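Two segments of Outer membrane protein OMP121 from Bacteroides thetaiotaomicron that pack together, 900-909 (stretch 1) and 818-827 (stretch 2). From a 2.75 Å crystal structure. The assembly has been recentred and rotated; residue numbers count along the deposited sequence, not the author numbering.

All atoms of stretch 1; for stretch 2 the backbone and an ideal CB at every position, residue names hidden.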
# COMPACT_ATOMS: atom_id res chain seq x y z
N VAL B 900 -2.95 35.19 -17.46
CA VAL B 900 -2.39 35.46 -18.77
C VAL B 900 -3.48 35.34 -19.83
O VAL B 900 -4.37 34.49 -19.72
CB VAL B 900 -1.23 34.50 -19.05
CG1 VAL B 900 -0.86 34.50 -20.50
CG2 VAL B 900 -0.06 34.90 -18.20
N ASP B 901 -3.39 36.19 -20.85
CA ASP B 901 -4.37 36.21 -21.93
C ASP B 901 -4.39 34.88 -22.68
O ASP B 901 -3.35 34.38 -23.11
CB ASP B 901 -4.06 37.37 -22.88
CG ASP B 901 -5.21 37.72 -23.80
OD1 ASP B 901 -5.95 36.82 -24.23
OD2 ASP B 901 -5.35 38.91 -24.10
N LYS B 902 -5.59 34.34 -22.88
CA LYS B 902 -5.83 33.05 -23.50
C LYS B 902 -5.76 33.11 -25.02
O LYS B 902 -5.73 32.06 -25.66
CB LYS B 902 -7.21 32.55 -23.07
CG LYS B 902 -7.28 31.18 -22.45
CD LYS B 902 -8.68 30.90 -21.95
CE LYS B 902 -9.04 29.41 -21.98
NZ LYS B 902 -7.95 28.54 -21.45
N SER B 903 -5.71 34.30 -25.59
CA SER B 903 -5.93 34.49 -27.02
C SER B 903 -4.75 33.99 -27.83
O SER B 903 -3.59 34.10 -27.40
CB SER B 903 -6.18 35.97 -27.31
OG SER B 903 -7.36 36.42 -26.66
N TYR B 904 -5.04 33.43 -29.00
CA TYR B 904 -3.99 33.03 -29.92
C TYR B 904 -4.55 32.86 -31.33
O TYR B 904 -5.74 32.65 -31.53
CB TYR B 904 -3.28 31.73 -29.46
CG TYR B 904 -4.12 30.46 -29.40
CD1 TYR B 904 -4.41 29.73 -30.55
CD2 TYR B 904 -4.59 29.97 -28.18
CE1 TYR B 904 -5.15 28.58 -30.49
CE2 TYR B 904 -5.33 28.82 -28.12
CZ TYR B 904 -5.61 28.12 -29.27
OH TYR B 904 -6.35 26.97 -29.21
N VAL B 905 -3.65 33.00 -32.30
CA VAL B 905 -3.87 32.55 -33.67
C VAL B 905 -2.89 31.42 -33.91
O VAL B 905 -1.71 31.54 -33.57
CB VAL B 905 -3.67 33.65 -34.73
CG1 VAL B 905 -3.92 33.08 -36.09
CG2 VAL B 905 -4.60 34.83 -34.51
N LYS B 906 -3.36 30.33 -34.49
CA LYS B 906 -2.52 29.16 -34.65
C LYS B 906 -2.58 28.61 -36.07
O LYS B 906 -3.67 28.39 -36.61
CB LYS B 906 -2.91 28.07 -33.66
CG LYS B 906 -1.73 27.32 -33.11
CD LYS B 906 -2.16 26.29 -32.12
CE LYS B 906 -2.06 26.78 -30.72
NZ LYS B 906 -2.54 25.73 -29.81
N LEU B 907 -1.42 28.39 -36.67
CA LEU B 907 -1.32 27.50 -37.81
C LEU B 907 -1.57 26.07 -37.34
O LEU B 907 -0.63 25.34 -36.99
CB LEU B 907 0.04 27.64 -38.49
CG LEU B 907 0.21 26.84 -39.78
CD1 LEU B 907 -1.00 26.99 -40.68
CD2 LEU B 907 1.45 27.24 -40.52
N ARG B 908 -2.84 25.68 -37.30
CA ARG B 908 -3.23 24.41 -36.71
C ARG B 908 -2.61 23.23 -37.45
O ARG B 908 -1.91 22.42 -36.86
CB ARG B 908 -4.75 24.31 -36.71
CG ARG B 908 -5.32 23.19 -35.89
CD ARG B 908 -5.71 23.67 -34.51
NE ARG B 908 -4.66 23.37 -33.56
CZ ARG B 908 -4.69 23.70 -32.29
NH1 ARG B 908 -5.72 24.34 -31.79
NH2 ARG B 908 -3.66 23.38 -31.53
N SER B 909 -2.84 23.14 -38.76
CA SER B 909 -2.35 22.01 -39.55
C SER B 909 -2.05 22.44 -40.98
O SER B 909 -2.67 23.36 -41.51
CB SER B 909 -3.36 20.88 -39.58
OG SER B 909 -4.55 21.31 -40.21
N UNK B 818 -3.77 21.63 -47.77
CA UNK B 818 -4.72 22.11 -46.80
C UNK B 818 -4.04 22.94 -45.74
O UNK B 818 -2.98 22.57 -45.23
CB UNK B 818 -5.47 20.94 -46.16
N UNK B 819 -4.62 24.09 -45.42
CA UNK B 819 -4.03 25.02 -44.47
C UNK B 819 -5.15 25.51 -43.59
O UNK B 819 -6.08 26.16 -44.07
CB UNK B 819 -3.31 26.18 -45.17
N UNK B 820 -5.08 25.21 -42.30
CA UNK B 820 -6.11 25.62 -41.36
C UNK B 820 -5.52 26.50 -40.27
O UNK B 820 -4.43 26.22 -39.75
CB UNK B 820 -6.79 24.40 -40.75
N UNK B 821 -6.23 27.57 -39.93
CA UNK B 821 -5.82 28.49 -38.89
C UNK B 821 -6.86 28.44 -37.80
O UNK B 821 -8.06 28.47 -38.08
CB UNK B 821 -5.64 29.91 -39.43
N UNK B 822 -6.40 28.36 -36.56
CA UNK B 822 -7.26 28.39 -35.40
C UNK B 822 -7.13 29.77 -34.78
O UNK B 822 -6.01 30.25 -34.60
CB UNK B 822 -6.90 27.29 -34.40
N UNK B 823 -8.25 30.41 -34.50
CA UNK B 823 -8.23 31.75 -33.95
C UNK B 823 -9.20 31.83 -32.80
O UNK B 823 -10.42 31.75 -32.99
CB UNK B 823 -8.57 32.79 -35.02
N UNK B 824 -8.67 32.00 -31.59
CA UNK B 824 -9.46 32.07 -30.38
C UNK B 824 -9.00 33.30 -29.63
O UNK B 824 -7.80 33.45 -29.39
CB UNK B 824 -9.32 30.80 -29.53
N UNK B 825 -9.94 34.16 -29.26
CA UNK B 825 -9.62 35.47 -28.72
C UNK B 825 -10.42 35.71 -27.47
O UNK B 825 -11.65 35.56 -27.47
CB UNK B 825 -9.89 36.57 -29.75
N UNK B 826 -9.74 36.10 -26.41
CA UNK B 826 -10.41 36.52 -25.20
C UNK B 826 -10.28 35.50 -24.08
O UNK B 826 -10.10 34.30 -24.29
CB UNK B 826 -11.89 36.79 -25.49
N UNK B 827 -10.38 36.02 -22.86
CA UNK B 827 -10.29 35.20 -21.68
C UNK B 827 -8.91 35.21 -21.08
O UNK B 827 -7.98 35.86 -21.55
CB UNK B 827 -10.71 33.76 -22.00

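At 818 the CB points sideways and nothing of stretch 1 lies within reach; many residues would fit, and the deposited one is G818. Position 819 also points sideways; the ideal CB of 819 is 5.1 Å from L907 CD1, so an aliphatic chain is favoured: I819 brings CG2 to 3.9 Å from L907 CD1.

Position 820 faces S909 and lies beside R908. A small polar or acidic residue would suit it. It is D820, whose OD1 lies 3.2 Å from S909 OG. Its backbone N donates to S909 O (3.1 Å), while its O accepts a weak bond from R908 N (3.0 Å), where a bulge shifts the register.

At 821 the CB turns to the face carrying V905 and L907, whose side chains are aliphatic and present methyl groups to a neighbour on that face; any large apolar residue is plausible. F821 uses its ring: L907 CD1 sits over one face, 4.0 Å from the ring centroid, a CH-pi contact.

Position 822 points to the opposite face, among Y904, K906 and R908. With the guanidinium of R908 nearby, an acid is the natural choice, although a neutral acceptor could also serve. D822 makes a salt bridge, its OD2 accepting from R908 NH1 at 3.0 Å. The backbone pairs with K906 both ways: D822 N to K906 O and K906 N to D822 O are each 2.7 Å.

At 823 the CB returns to the side of V905, 4.5 Å from its CG2, and an aliphatic residue fits. I823 places CG1 3.6 Å from V905 CG1.

Position 824 shares its face with the Y904 ring. A long chain could run along that ring, and its end could be polar or charged. R824 does this, with Y904 OH over one face of its guanidinium. The nearby R908 would seem to discourage a second cation, since R824 NH2 is 3.9 Å from R908 NH1, but D822 OD2 accepts from both, offsetting the like charges: R824 NE donates to D822 OD1 (3.2 Å) and R824 NH2 to D822 OD2 (3.0 Å).

The CB of 825 points away overall yet lies 4.0 Å from S903 OG, so a flexible polar chain is reasonable; Q825 curls back until OE1 is 3.4 Å from S903 CB.

At 826 and 827 phi is positive, and a CB would jam against the preceding carbonyl, calling for glycine at both. G826 N donates to S903 OG at a very short 2.4 Å; G827 O accepts from K902 N at 3.1 Å.

Stretch 2 818-827: GIDFDIRQGG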
# COMPACT_ATOMS: atom_id res chain seq x y z
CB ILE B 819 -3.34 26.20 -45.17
CG1 ILE B 819 -2.23 25.69 -46.07
CG2 ILE B 819 -2.73 27.09 -44.15
CD1 ILE B 819 -1.39 26.77 -46.65
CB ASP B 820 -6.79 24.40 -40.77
CG ASP B 820 -7.23 23.45 -41.81
OD1 ASP B 820 -6.37 22.77 -42.38
OD2 ASP B 820 -8.45 23.40 -42.08
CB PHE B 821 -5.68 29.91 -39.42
CG PHE B 821 -4.45 30.11 -40.23
CD1 PHE B 821 -4.45 29.80 -41.56
CD2 PHE B 821 -3.31 30.57 -39.66
CE1 PHE B 821 -3.32 29.96 -42.30
CE2 PHE B 821 -2.18 30.73 -40.39
CZ PHE B 821 -2.19 30.43 -41.71
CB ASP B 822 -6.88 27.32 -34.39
CG ASP B 822 -8.06 26.82 -33.59
OD1 ASP B 822 -9.00 27.61 -33.36
OD2 ASP B 822 -8.05 25.64 -33.21
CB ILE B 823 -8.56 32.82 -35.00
CG1 ILE B 823 -7.48 32.84 -36.07
CG2 ILE B 823 -8.62 34.17 -34.34
CD1 ILE B 823 -7.84 32.04 -37.25
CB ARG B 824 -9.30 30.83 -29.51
CG ARG B 824 -9.25 29.53 -30.29
CD ARG B 824 -9.23 28.33 -29.41
NE ARG B 824 -9.26 27.15 -30.23
CZ ARG B 824 -9.36 25.91 -29.78
NH1 ARG B 824 -9.47 25.69 -28.48
NH2 ARG B 824 -9.37 24.91 -30.63
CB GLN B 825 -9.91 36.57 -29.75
CG GLN B 825 -8.98 36.56 -30.93
CD GLN B 825 -7.62 37.15 -30.61
OE1 GLN B 825 -7.49 37.96 -29.70
NE2 GLN B 825 -6.60 36.73 -31.37
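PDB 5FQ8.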